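Local coordinates for protein putative sortase (Streptococcus pneumoniae, PDB 2W1J) that probably joins pilin subunits by transpeptidation as a class C sortase, building the pilus fibre of the pneumococcal surface, at residues A54-M59 against A93-G98; M66-I71 against D75-V80; A114-P119 against M123-T128; Q151-E156 against F160-I165; L175-Y180 against T184-V189. All blocks are in the same frame, centred on the assembly; numbering follows the deposited sequence. Where two conformers were deposited one is given.

Interaction 1 (A54-M59 against A93-G98)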
# COMPACT_ATOMS: atom_id res chain seq x y z
N ALA A 54 10.11 1.62 -10.79
CA ALA A 54 9.31 0.40 -10.90
C ALA A 54 8.26 0.57 -11.99
O ALA A 54 7.57 1.59 -12.03
CB ALA A 54 8.65 0.09 -9.57
N GLU A 55 8.14 -0.42 -12.86
CA GLU A 55 7.25 -0.31 -14.02
C GLU A 55 6.09 -1.30 -13.97
O GLU A 55 5.25 -1.33 -14.87
CB GLU A 55 8.03 -0.52 -15.32
CG GLU A 55 9.19 0.45 -15.51
CD GLU A 55 9.85 0.33 -16.88
OE1 GLU A 55 9.15 0.52 -17.90
OE2 GLU A 55 11.06 0.05 -16.93
N TYR A 56 6.03 -2.11 -12.91
CA TYR A 56 5.12 -3.25 -12.88
C TYR A 56 3.65 -2.88 -12.67
O TYR A 56 2.77 -3.70 -12.92
CB TYR A 56 5.56 -4.26 -11.83
CG TYR A 56 5.49 -3.74 -10.42
CD1 TYR A 56 4.32 -3.83 -9.68
CD2 TYR A 56 6.59 -3.14 -9.82
CE1 TYR A 56 4.25 -3.35 -8.39
CE2 TYR A 56 6.53 -2.66 -8.53
CZ TYR A 56 5.35 -2.76 -7.81
OH TYR A 56 5.31 -2.27 -6.52
N ALA A 57 3.40 -1.65 -12.24
CA ALA A 57 2.04 -1.21 -11.92
C ALA A 57 1.53 -0.09 -12.82
O ALA A 57 0.58 0.61 -12.47
CB ALA A 57 1.96 -0.78 -10.45
N ARG A 58 2.14 0.07 -14.00
CA ARG A 58 1.77 1.17 -14.90
C ARG A 58 0.27 1.21 -15.22
O ARG A 58 -0.30 2.29 -15.38
CB ARG A 58 2.60 1.14 -16.18
CG ARG A 58 4.08 1.46 -15.97
CD ARG A 58 4.81 1.54 -17.30
NE ARG A 58 4.49 2.77 -18.01
CZ ARG A 58 4.83 3.02 -19.27
NH1 ARG A 58 5.50 2.12 -19.97
NH2 ARG A 58 4.49 4.18 -19.83
N MET A 59 -0.35 0.04 -15.30
CA MET A 59 -1.77 -0.01 -15.65
C MET A 59 -2.67 0.69 -14.62
O MET A 59 -3.75 1.16 -14.96
CB MET A 59 -2.24 -1.46 -15.88
CG MET A 59 -2.59 -2.24 -14.62
SD MET A 59 -1.16 -2.65 -13.58
CE MET A 59 -0.49 -4.09 -14.40
N ALA A 93 3.74 6.91 0.10
CA ALA A 93 3.82 5.49 0.41
C ALA A 93 4.26 4.71 -0.82
O ALA A 93 4.01 5.13 -1.97
CB ALA A 93 2.47 4.97 0.90
N GLY A 94 4.90 3.57 -0.60
CA GLY A 94 5.33 2.69 -1.69
C GLY A 94 4.68 1.33 -1.59
O GLY A 94 4.53 0.76 -0.52
N HIS A 95 4.29 0.79 -2.73
CA HIS A 95 3.75 -0.56 -2.78
C HIS A 95 4.91 -1.56 -2.78
O HIS A 95 5.86 -1.43 -3.56
CB HIS A 95 2.91 -0.73 -4.04
CG HIS A 95 2.46 -2.13 -4.26
ND1 HIS A 95 3.09 -2.98 -5.15
CD2 HIS A 95 1.47 -2.85 -3.68
CE1 HIS A 95 2.51 -4.16 -5.11
NE2 HIS A 95 1.52 -4.11 -4.23
N LEU A 96 4.83 -2.56 -1.91
CA LEU A 96 5.87 -3.57 -1.80
C LEU A 96 5.82 -4.57 -2.95
O LEU A 96 4.91 -5.39 -3.05
CB LEU A 96 5.78 -4.29 -0.45
CG LEU A 96 6.93 -5.23 -0.06
CD1 LEU A 96 8.27 -4.51 -0.03
CD2 LEU A 96 6.65 -5.87 1.29
N GLU A 97 6.80 -4.50 -3.84
CA GLU A 97 6.82 -5.38 -5.00
C GLU A 97 6.92 -6.83 -4.56
O GLU A 97 7.64 -7.15 -3.61
CB GLU A 97 7.96 -5.01 -5.95
CG GLU A 97 7.92 -5.78 -7.27
CD GLU A 97 8.88 -5.25 -8.32
OE1 GLU A 97 9.69 -4.35 -8.00
OE2 GLU A 97 8.83 -5.74 -9.47
N GLY A 98 6.16 -7.70 -5.22
CA GLY A 98 6.03 -9.09 -4.78
C GLY A 98 4.71 -9.33 -4.07
O GLY A 98 4.31 -10.48 -3.91
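A type I turn from Glu-55 to Arg-58 swings the side chain of Tyr-56 onto His-95 and Glu-97, on and just after strand 93-95 of the sortase beta-barrel. Almost everything that touches here is the tyrosine. Its CG sits between the backbone N and the carbonyl carbon (chi1 65°), a torsion that lifts the ring off the turn and sends the hydroxyl toward the strand. There OH and His-95 ND1 share a 2.7 Å hydrogen bond in which either may be the donor. The phenol oxygen comes to the rim of the imidazole, near its plane, and ND1 in turn lies in the plane of the phenol ring. The two rings therefore meet rim to rim, their planes 46° apart and their centroids 5.6 Å from each other, with neither lying over the other.

Glu-97 takes a different approach. Extended beyond CG, it runs across one face of the tyrosine, where Glu-97 CG makes a CH-pi contact and lies 3.6 Å from Tyr-56 CE2. The carboxylate follows, turned 25° from the ring plane and lying above it, just beyond the CD2-CE2 edge.

The hydroxyl is also hydrogen-bonded to the backbone N of Gly-83, and His-95 NE2 bonds to Ser-100 O, so the imidazole is held at both nitrogens and cannot easily rotate. Ala-57 packs beside this site on Met-66 and Leu-101. The nearest carboxylate atom to the phenol ring is Glu-97 OE2, 3.4 Å from Tyr-56 CD2.

Interaction 2 (M66-I71 against D75-V80)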
# COMPACT_ATOMS: atom_id res chain seq x y z
N MET A 66 -0.46 5.13 -8.13
CA MET A 66 -1.41 4.04 -8.32
C MET A 66 -2.63 4.17 -7.41
O MET A 66 -3.54 3.33 -7.45
CB MET A 66 -0.74 2.68 -8.13
CG MET A 66 -0.63 2.22 -6.69
SD MET A 66 -0.04 0.51 -6.56
CE MET A 66 1.67 0.71 -7.11
N GLY A 67 -2.68 5.23 -6.62
CA GLY A 67 -3.84 5.48 -5.77
C GLY A 67 -3.42 6.18 -4.49
O GLY A 67 -2.37 6.84 -4.45
N HIS A 68 -4.24 6.08 -3.46
CA HIS A 68 -3.87 6.62 -2.16
C HIS A 68 -4.45 5.80 -1.03
O HIS A 68 -5.42 5.07 -1.22
CB HIS A 68 -4.13 8.13 -1.99
CG HIS A 68 -5.51 8.59 -2.37
ND1 HIS A 68 -6.42 9.04 -1.44
CD2 HIS A 68 -6.08 8.80 -3.58
CE1 HIS A 68 -7.52 9.44 -2.06
NE2 HIS A 68 -7.34 9.31 -3.36
N VAL A 69 -3.79 5.89 0.11
CA VAL A 69 -4.24 5.21 1.32
C VAL A 69 -4.70 6.26 2.32
O VAL A 69 -3.94 7.17 2.70
CB VAL A 69 -3.14 4.30 1.92
CG1 VAL A 69 -1.85 5.06 2.20
CG2 VAL A 69 -3.65 3.56 3.15
N GLU A 70 -5.95 6.14 2.74
CA GLU A 70 -6.61 7.11 3.59
C GLU A 70 -6.91 6.46 4.94
O GLU A 70 -7.55 5.40 5.00
CB GLU A 70 -7.92 7.55 2.92
CG GLU A 70 -8.67 8.63 3.69
CD GLU A 70 -10.08 8.87 3.17
OE1 GLU A 70 -10.53 8.14 2.25
OE2 GLU A 70 -10.73 9.79 3.70
N ILE A 71 -6.43 7.08 6.02
CA ILE A 71 -6.65 6.53 7.35
C ILE A 71 -7.23 7.66 8.20
O ILE A 71 -6.50 8.41 8.86
CB ILE A 71 -5.36 5.99 7.99
CG1 ILE A 71 -4.49 5.23 6.97
CG2 ILE A 71 -5.70 5.14 9.21
CD1 ILE A 71 -3.11 4.86 7.49
N ASP A 75 -5.74 11.01 10.46
CA ASP A 75 -5.56 12.12 9.51
C ASP A 75 -4.47 11.86 8.49
O ASP A 75 -3.67 12.76 8.18
CB ASP A 75 -5.29 13.43 10.26
CG ASP A 75 -6.39 13.75 11.24
OD1 ASP A 75 -7.55 13.82 10.81
OD2 ASP A 75 -6.09 13.90 12.45
N VAL A 76 -4.43 10.64 7.97
CA VAL A 76 -3.46 10.28 6.94
C VAL A 76 -4.15 10.14 5.59
O VAL A 76 -5.22 9.55 5.49
CB VAL A 76 -2.75 8.96 7.30
CG1 VAL A 76 -2.00 8.41 6.10
CG2 VAL A 76 -1.83 9.17 8.47
N ASP A 77 -3.56 10.72 4.55
CA ASP A 77 -3.99 10.43 3.18
C ASP A 77 -2.74 10.55 2.34
O ASP A 77 -2.26 11.66 2.09
CB ASP A 77 -5.10 11.37 2.71
CG ASP A 77 -5.94 10.78 1.58
OD1 ASP A 77 -5.63 9.66 1.09
OD2 ASP A 77 -6.93 11.43 1.17
N LEU A 78 -2.19 9.41 1.94
CA LEU A 78 -0.90 9.40 1.24
C LEU A 78 -1.03 8.82 -0.15
O LEU A 78 -1.67 7.78 -0.33
CB LEU A 78 0.12 8.55 2.00
CG LEU A 78 0.71 9.11 3.29
CD1 LEU A 78 1.66 8.06 3.86
CD2 LEU A 78 1.44 10.42 3.02
N PRO A 79 -0.41 9.46 -1.14
CA PRO A 79 -0.35 8.84 -2.45
C PRO A 79 0.52 7.59 -2.40
O PRO A 79 1.47 7.52 -1.60
CB PRO A 79 0.33 9.91 -3.32
CG PRO A 79 1.17 10.69 -2.35
CD PRO A 79 0.43 10.68 -1.04
N VAL A 80 0.18 6.60 -3.22
CA VAL A 80 0.91 5.34 -3.27
C VAL A 80 1.59 5.22 -4.62
O VAL A 80 0.95 5.38 -5.67
CB VAL A 80 -0.05 4.13 -3.07
CG1 VAL A 80 0.72 2.83 -3.20
CG2 VAL A 80 -0.75 4.21 -1.72
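His-68 and Asp-77 meet on one face of the hairpin made by strands 65-71 and 76-82, and the histidine can be followed outward atom by atom. CB lies 3.0 Å from Leu-78 O, a close approach at the root of the side chain. CG, turned by chi1 of 50° to lie between the backbone N and carbonyl carbon, leads the ring along the strand toward Asp-77. ND1 donates a hydrogen bond to Asp-77 OD1 at 2.7 Å, meeting the carboxylate on its syn side but 21° out of its plane. Ring and carboxylate are turned 48° against each other. CE1 passes 3.8 Å from Asp-77 OD2, and NE2, at the far tip, bonds to Asp-10 OD1 of helix 5-15. The ring also stacks on His-139, whose NE2 is hydrogen-bonded to Glu-70 OE1.

Behind it the backbones pair antiparallel. Val-69 and Leu-78 form a hydrogen-bonded pair, N to O at 2.9 Å in each direction, between the non-hydrogen-bonded pairs His-68/Pro-79 and Glu-70/Asp-77. Near the turn, Asp-75 and Val-76 both face Ile-71 in a G1 beta bulge, with Ile-71 N bound to Val-76 O at 2.8 Å.

The other face is apolar. Ile-71 CD1 lies beside Val-76 CG1 at 4.0 Å, and Val-69 CG1 rests on the CB of Leu-78, pointing the same way. Leu-174 covers Val-69 and Ile-71 from strand 170-178. The two bonds of His-68 link helix 5-15 to the hairpin, and a carboxylate at each nitrogen would probably favour the positively charged imidazole.

Interaction 3 (A114-P119 against M123-T128)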
# COMPACT_ATOMS: atom_id res chain seq x y z
N ALA A 114 5.46 2.98 4.38
CA ALA A 114 5.86 4.38 4.50
C ALA A 114 6.69 4.59 5.76
O ALA A 114 6.69 3.73 6.66
CB ALA A 114 4.64 5.31 4.49
N HIS A 115 7.38 5.72 5.83
CA HIS A 115 8.30 5.99 6.93
C HIS A 115 7.59 6.29 8.24
O HIS A 115 6.44 6.73 8.27
CB HIS A 115 9.17 7.21 6.60
CG HIS A 115 10.24 6.95 5.59
ND1 HIS A 115 11.09 5.87 5.66
CD2 HIS A 115 10.63 7.67 4.51
CE1 HIS A 115 11.95 5.92 4.65
NE2 HIS A 115 11.70 7.01 3.95
N THR A 116 8.33 6.09 9.33
CA THR A 116 7.99 6.64 10.64
C THR A 116 9.16 7.52 11.08
O THR A 116 10.32 7.15 10.94
CB THR A 116 7.75 5.54 11.71
OG1 THR A 116 6.44 4.97 11.55
CG2 THR A 116 7.86 6.11 13.10
N GLY A 117 8.85 8.71 11.60
CA GLY A 117 9.88 9.54 12.21
C GLY A 117 10.65 10.46 11.27
O GLY A 117 11.65 11.04 11.67
N LEU A 118 10.20 10.61 10.02
CA LEU A 118 10.79 11.61 9.13
C LEU A 118 10.56 12.99 9.70
O LEU A 118 9.45 13.31 10.11
CB LEU A 118 10.11 11.56 7.77
CG LEU A 118 10.50 10.46 6.80
CD1 LEU A 118 9.91 10.79 5.45
CD2 LEU A 118 12.01 10.35 6.72
N PRO A 119 11.60 13.84 9.73
CA PRO A 119 11.41 15.14 10.37
C PRO A 119 10.44 16.04 9.60
O PRO A 119 9.85 16.94 10.19
CB PRO A 119 12.81 15.76 10.34
CG PRO A 119 13.75 14.60 10.15
CD PRO A 119 13.00 13.61 9.33
N MET A 123 4.08 10.95 7.35
CA MET A 123 3.94 9.64 6.70
C MET A 123 3.16 8.67 7.59
O MET A 123 2.01 8.97 7.94
CB MET A 123 5.30 9.09 6.27
CG MET A 123 6.09 10.00 5.32
SD MET A 123 5.17 10.41 3.82
CE MET A 123 6.49 11.13 2.84
N PHE A 124 3.76 7.55 7.98
CA PHE A 124 3.07 6.53 8.81
C PHE A 124 3.48 6.60 10.30
O PHE A 124 3.31 5.65 11.05
CB PHE A 124 3.34 5.11 8.29
CG PHE A 124 2.43 4.66 7.15
CD1 PHE A 124 1.39 5.44 6.65
CD2 PHE A 124 2.63 3.40 6.61
CE1 PHE A 124 0.59 4.96 5.61
CE2 PHE A 124 1.84 2.91 5.58
CZ PHE A 124 0.82 3.68 5.08
N THR A 125 4.01 7.74 10.74
CA THR A 125 4.44 7.86 12.13
C THR A 125 3.36 7.46 13.13
O THR A 125 3.65 6.82 14.15
CB THR A 125 4.94 9.27 12.45
OG1 THR A 125 6.13 9.51 11.69
CG2 THR A 125 5.24 9.44 13.94
N ASP A 126 2.12 7.85 12.85
CA ASP A 126 1.03 7.59 13.80
C ASP A 126 0.38 6.21 13.64
O ASP A 126 -0.66 5.93 14.23
CB ASP A 126 -0.03 8.69 13.73
CG ASP A 126 0.43 9.99 14.38
OD1 ASP A 126 1.34 9.97 15.25
OD2 ASP A 126 -0.11 11.05 14.00
N LEU A 127 1.00 5.33 12.85
CA LEU A 127 0.47 3.97 12.73
C LEU A 127 0.37 3.28 14.08
O LEU A 127 -0.50 2.42 14.28
CB LEU A 127 1.34 3.13 11.79
CG LEU A 127 0.63 2.38 10.67
CD1 LEU A 127 -0.26 3.26 9.80
CD2 LEU A 127 1.65 1.63 9.82
N THR A 128 1.24 3.66 15.02
CA THR A 128 1.22 3.06 16.36
C THR A 128 -0.05 3.41 17.13
O THR A 128 -0.33 2.79 18.17
CB THR A 128 2.42 3.52 17.21
OG1 THR A 128 2.48 4.95 17.23
CG2 THR A 128 3.72 2.95 16.64
O HOH W 1 4.58 4.27 13.67
O HOH W 2 7.18 12.06 11.45
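Phe-124 CG lies beside its backbone N (chi1 -84°), a setting that presents the ring face to Ala-114, while at Thr-125 a chi1 of -66° puts OG1 opposite the carbonyl carbon and facing Gly-117. The methyl CB of Ala-114 sits over the phenyl face in a CH-pi contact, 3.6 Å from the centroid, and Leu-127 CD1 lies over the opposite face, sandwiching the ring. At its root, Phe-124 N bonds to His-115 O at 2.8 Å.

Thr-125 OG1 is gripped three ways. Gly-117 N donates to it at 2.8 Å in a nearly straight bond (173°), a water that also reaches Leu-118 O donates at 2.8 Å, and Lys-122 O is a further partner. A second water bridges Thr-116 OG1 and Thr-125 O, and the same Thr-116 hydroxyl bonds to Thr-176 OG1. Leu-118 CD1 touches Met-123 CG at 3.9 Å.

His-115, whose ring meets Trp-44, probably belongs to the active site, as in other sortases. The whole loop follows strand 108-113: Phe-124 rests on Leu-78 of strand 76-82 and on Leu-174 and Thr-176 of strand 170-178, and Leu-127 reaches Leu-187 and Val-189 of strand 185-194.

Interaction 4 (Q151-E156 against F160-I165)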
# COMPACT_ATOMS: atom_id res chain seq x y z
N GLN A 151 -5.24 -7.12 13.05
CA GLN A 151 -4.01 -7.66 13.63
C GLN A 151 -2.92 -6.62 13.51
O GLN A 151 -2.72 -6.06 12.43
CB GLN A 151 -3.57 -8.95 12.92
CG GLN A 151 -2.26 -9.54 13.47
CD GLN A 151 -1.90 -10.84 12.79
OE1 GLN A 151 -2.37 -11.92 13.17
NE2 GLN A 151 -1.06 -10.76 11.75
N VAL A 152 -2.25 -6.33 14.62
CA VAL A 152 -1.08 -5.45 14.63
C VAL A 152 0.05 -6.26 15.23
O VAL A 152 -0.11 -6.87 16.28
CB VAL A 152 -1.34 -4.19 15.47
CG1 VAL A 152 -0.09 -3.33 15.52
CG2 VAL A 152 -2.54 -3.41 14.89
N LYS A 153 1.19 -6.29 14.55
CA LYS A 153 2.29 -7.07 15.09
C LYS A 153 3.64 -6.47 14.76
O LYS A 153 3.77 -5.65 13.85
CB LYS A 153 2.21 -8.54 14.70
CG LYS A 153 2.54 -8.81 13.26
CD LYS A 153 2.30 -10.30 12.92
CE LYS A 153 3.29 -11.22 13.61
NZ LYS A 153 3.03 -12.66 13.34
N VAL A 154 4.63 -6.88 15.54
CA VAL A 154 6.00 -6.43 15.35
C VAL A 154 6.85 -7.61 14.86
O VAL A 154 6.75 -8.72 15.40
CB VAL A 154 6.57 -5.84 16.65
CG1 VAL A 154 8.03 -5.44 16.47
CG2 VAL A 154 5.73 -4.65 17.09
N ILE A 155 7.65 -7.38 13.83
CA ILE A 155 8.49 -8.43 13.25
C ILE A 155 9.93 -7.93 13.10
O ILE A 155 10.19 -6.71 13.12
CB ILE A 155 8.00 -8.84 11.82
CG1 ILE A 155 8.03 -7.65 10.87
CG2 ILE A 155 6.60 -9.46 11.87
CD1 ILE A 155 7.94 -8.00 9.38
N GLU A 156 10.85 -8.85 12.91
CA GLU A 156 12.18 -8.45 12.46
C GLU A 156 12.14 -8.16 10.96
O GLU A 156 11.28 -8.70 10.24
CB GLU A 156 13.23 -9.50 12.80
CG GLU A 156 12.94 -10.83 12.15
CD GLU A 156 13.91 -11.91 12.53
OE1 GLU A 156 14.43 -11.89 13.67
OE2 GLU A 156 14.14 -12.79 11.67
N PHE A 160 9.23 -12.16 6.22
CA PHE A 160 8.15 -11.75 5.33
C PHE A 160 6.91 -12.64 5.42
O PHE A 160 5.96 -12.46 4.65
CB PHE A 160 8.64 -11.71 3.89
CG PHE A 160 9.88 -10.88 3.69
CD1 PHE A 160 10.00 -9.65 4.31
CD2 PHE A 160 10.92 -11.32 2.89
CE1 PHE A 160 11.14 -8.87 4.14
CE2 PHE A 160 12.05 -10.55 2.70
CZ PHE A 160 12.16 -9.32 3.33
N ASP A 161 6.90 -13.59 6.36
CA ASP A 161 5.83 -14.58 6.42
C ASP A 161 4.45 -13.92 6.51
O ASP A 161 3.48 -14.39 5.91
CB ASP A 161 6.02 -15.49 7.64
CG ASP A 161 7.21 -16.43 7.51
OD1 ASP A 161 7.81 -16.51 6.42
OD2 ASP A 161 7.54 -17.10 8.52
N ASP A 162 4.35 -12.83 7.27
CA ASP A 162 3.08 -12.19 7.53
C ASP A 162 2.67 -11.24 6.42
O ASP A 162 1.65 -10.55 6.55
CB ASP A 162 3.14 -11.43 8.85
CG ASP A 162 3.55 -12.31 9.99
OD1 ASP A 162 2.77 -13.22 10.35
OD2 ASP A 162 4.66 -12.12 10.53
N LEU A 163 3.48 -11.16 5.36
CA LEU A 163 3.24 -10.25 4.24
C LEU A 163 2.75 -10.97 3.00
O LEU A 163 2.51 -10.34 1.98
CB LEU A 163 4.53 -9.49 3.90
CG LEU A 163 5.10 -8.66 5.05
CD1 LEU A 163 6.37 -7.95 4.59
CD2 LEU A 163 4.08 -7.65 5.56
N LEU A 164 2.63 -12.29 3.09
CA LEU A 164 2.29 -13.11 1.93
C LEU A 164 0.78 -13.34 1.84
O LEU A 164 0.05 -13.15 2.82
CB LEU A 164 3.02 -14.45 2.00
CG LEU A 164 4.55 -14.33 2.01
CD1 LEU A 164 5.16 -15.72 2.11
CD2 LEU A 164 5.06 -13.60 0.77
N ILE A 165 0.32 -13.77 0.68
CA ILE A 165 -1.10 -14.06 0.50
C ILE A 165 -1.54 -15.15 1.46
O ILE A 165 -0.85 -16.16 1.63
CB ILE A 165 -1.40 -14.48 -0.96
CG1 ILE A 165 -1.25 -13.27 -1.88
CG2 ILE A 165 -2.77 -15.10 -1.09
CD1 ILE A 165 -1.21 -13.63 -3.36
O HOH W 3 0.07 -12.92 10.09
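Asp-162 OD1 is held by two donors, the ammonium group of Lys-153 at 3.1 Å from NZ and a water 2.7 Å away. The lysine forms a salt bridge, but it does not approach head-on: NZ stands above the carboxylate, 46° out of its plane, and lies only slightly farther from OD2 than from OD1. The chain leaves strand 144-155, bends at chi3 (-69°), crosses the aspartate at about a right angle, and lays CE 3.5 Å from Asp-162 OD2, so that methylenes as well as charge cover the carboxylate. The same water accepts a bond from Gln-151 NE2 at 2.9 Å.

Gln-151, Lys-153 and Ile-155 alternate along the strand and so turn to the same side, toward the loop that joins strands 144-155 and 170-178. In the sortase beta-barrel this is the beta6/beta7 loop, which in relatives borders the substrate groove. Here it makes a tight turn in which Leu-163 N bonds to Phe-160 O at 2.9 Å, presenting Asp-162 to the strand. Leu-163 is buried against Leu-96 and Thr-173, while Phe-160 covers Val-39.

Ile-155 completes the contact from the apolar side. Its CG2 branch, opposite the carbonyl carbon and beside the backbone N, slides past the aspartate in the reverse direction and ends 3.6 Å from Asp-162 OD2.

Interaction 5 (L175-Y180 against T184-V189)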
# COMPACT_ATOMS: atom_id res chain seq x y z
N LEU A 175 2.85 -1.08 6.49
CA LEU A 175 4.16 -1.47 7.00
C LEU A 175 5.02 -0.24 7.28
O LEU A 175 5.17 0.62 6.42
CB LEU A 175 4.85 -2.32 5.92
CG LEU A 175 6.32 -2.69 6.08
CD1 LEU A 175 6.50 -3.54 7.32
CD2 LEU A 175 6.85 -3.41 4.85
N THR A 176 5.60 -0.18 8.48
CA THR A 176 6.55 0.89 8.79
C THR A 176 7.62 0.37 9.75
O THR A 176 7.60 -0.79 10.14
CB THR A 176 5.83 2.14 9.33
OG1 THR A 176 6.71 3.26 9.32
CG2 THR A 176 5.29 1.92 10.74
N CYS A 177 8.56 1.24 10.11
CA CYS A 177 9.59 0.85 11.07
C CYS A 177 9.15 1.12 12.50
O CYS A 177 8.32 2.00 12.75
CB CYS A 177 10.90 1.58 10.79
SG CYS A 177 11.64 1.10 9.22
N THR A 178 9.71 0.37 13.44
CA THR A 178 9.33 0.50 14.84
C THR A 178 10.43 -0.14 15.69
O THR A 178 11.27 -0.86 15.15
CB THR A 178 7.96 -0.20 15.06
OG1 THR A 178 7.22 0.46 16.09
CG2 THR A 178 8.11 -1.68 15.36
N PRO A 179 10.49 0.15 17.00
CA PRO A 179 9.75 1.18 17.72
C PRO A 179 10.09 2.57 17.19
O PRO A 179 11.11 2.76 16.53
CB PRO A 179 10.26 1.06 19.16
CG PRO A 179 10.81 -0.35 19.25
CD PRO A 179 11.37 -0.63 17.89
N TYR A 180 9.23 3.53 17.51
CA TYR A 180 9.43 4.92 17.18
C TYR A 180 10.85 5.35 17.56
O TYR A 180 11.27 5.19 18.71
CB TYR A 180 8.36 5.73 17.93
CG TYR A 180 8.48 7.24 17.84
CD1 TYR A 180 8.19 7.90 16.65
CD2 TYR A 180 8.86 7.99 18.94
CE1 TYR A 180 8.29 9.29 16.57
CE2 TYR A 180 8.96 9.38 18.87
CZ TYR A 180 8.68 10.02 17.68
OH TYR A 180 8.78 11.39 17.61
N THR A 184 14.53 -0.80 14.72
CA THR A 184 15.19 -2.09 14.60
C THR A 184 14.24 -3.16 14.06
O THR A 184 14.69 -4.21 13.60
CB THR A 184 15.70 -2.54 15.98
OG1 THR A 184 14.65 -2.34 16.93
CG2 THR A 184 16.93 -1.73 16.40
N HIS A 185 12.94 -2.88 14.13
CA HIS A 185 11.91 -3.84 13.78
C HIS A 185 10.92 -3.20 12.83
O HIS A 185 11.12 -2.06 12.41
CB HIS A 185 11.23 -4.34 15.06
CG HIS A 185 12.15 -5.16 15.91
ND1 HIS A 185 13.09 -4.59 16.75
CD2 HIS A 185 12.34 -6.50 15.99
CE1 HIS A 185 13.78 -5.54 17.34
NE2 HIS A 185 13.35 -6.71 16.90
N ARG A 186 9.88 -3.94 12.48
CA ARG A 186 8.84 -3.40 11.61
C ARG A 186 7.48 -3.60 12.26
O ARG A 186 7.25 -4.62 12.93
CB ARG A 186 8.84 -4.06 10.22
CG ARG A 186 10.21 -4.07 9.54
CD ARG A 186 10.68 -2.68 9.15
NE ARG A 186 12.02 -2.69 8.55
CZ ARG A 186 13.13 -2.26 9.14
NH1 ARG A 186 13.10 -1.77 10.37
NH2 ARG A 186 14.29 -2.30 8.48
N LEU A 187 6.62 -2.61 12.10
CA LEU A 187 5.24 -2.66 12.57
C LEU A 187 4.34 -2.97 11.38
O LEU A 187 4.44 -2.31 10.33
CB LEU A 187 4.85 -1.29 13.15
CG LEU A 187 3.43 -1.15 13.69
CD1 LEU A 187 3.26 -2.00 14.93
CD2 LEU A 187 3.10 0.31 14.01
N LEU A 188 3.47 -3.96 11.56
CA LEU A 188 2.53 -4.40 10.54
C LEU A 188 1.12 -4.18 11.05
O LEU A 188 0.74 -4.79 12.05
CB LEU A 188 2.68 -5.90 10.28
CG LEU A 188 3.99 -6.43 9.73
CD1 LEU A 188 3.87 -7.88 9.33
CD2 LEU A 188 4.51 -5.60 8.61
N VAL A 189 0.36 -3.34 10.36
CA VAL A 189 -1.03 -3.13 10.71
C VAL A 189 -1.85 -3.75 9.58
O VAL A 189 -1.86 -3.23 8.47
CB VAL A 189 -1.34 -1.64 10.87
CG1 VAL A 189 -2.84 -1.42 11.06
CG2 VAL A 189 -0.55 -1.06 12.05
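Packing is close where Thr-178 meets Leu-187 and where Cys-177 meets Arg-186, and it thins out toward Pro-179 and Thr-184 at the exposed turn. In the close part, Thr-178 CB lies 3.8 Å from Leu-187 CB, and the CG2 methyl leans over the backbone between Arg-186 and Leu-187. Thr-176 and Leu-187 exchange backbone bonds, with Leu-187 N to Thr-176 O at 2.8 Å. On the other side, Cys-177 SG, in the conformer described, stands over one face of the Arg-186 guanidinium, toward its rim and 3.4 Å from NH1. A bend at chi2 (-68°) folds the arginine back over its own strand, where NH1 donates to His-185 O at 2.9 Å. Thr-178 N reaches that same oxygen from the opposite face of its plane.

These strands are the beta7/beta8 hairpin of the sortase fold. Cys-177 closes TLLTC, this protein's form of the TLXTC signature of sortases, and the cysteine-arginine pair matches the arrangement of the sortase active site. Asp-42 forms a salt bridge with Arg-186 NH2, and Trp-44 touches both Cys-177 and Arg-186, consistent with the lid of class C sortases.

Toward solvent the regular pairing is disturbed. Thr-184 and His-185 both face Thr-178 in a classic bulge, with His-185 N bonded to Thr-178 O at 2.8 Å, and the peptide before Pro-179 is cis. Beyond it Pro-179 CD merely touches Thr-184 OG1 at 3.8 Å, and that hydroxyl shares a 2.7 Å hydrogen bond with His-185 ND1.

Interaction 2 is nested within the loop closed by interaction 1; interactions 3, 4 and 5 then follow in series. Interactions 1, 2, 4 and 5 all reach the same curled sheet: strands 76-82 and 93-95 are neighbours, as are 185-194 and 144-155. Interactions 2 and 4 lie on opposite sides of the chain's centre, their centres about 21 Å apart. Interactions 3 and 5 are the nearest pair, about 9 Å between centres, joined through Thr-176, whose hydroxyl bonds to Ala-114 O. Together they bring His-115, Cys-177 and Arg-186 to the same side of the chain's centre, consistent with a sortase active site, while Leu-78 of interaction 2 packs on Phe-124 and Met-123 of interaction 3.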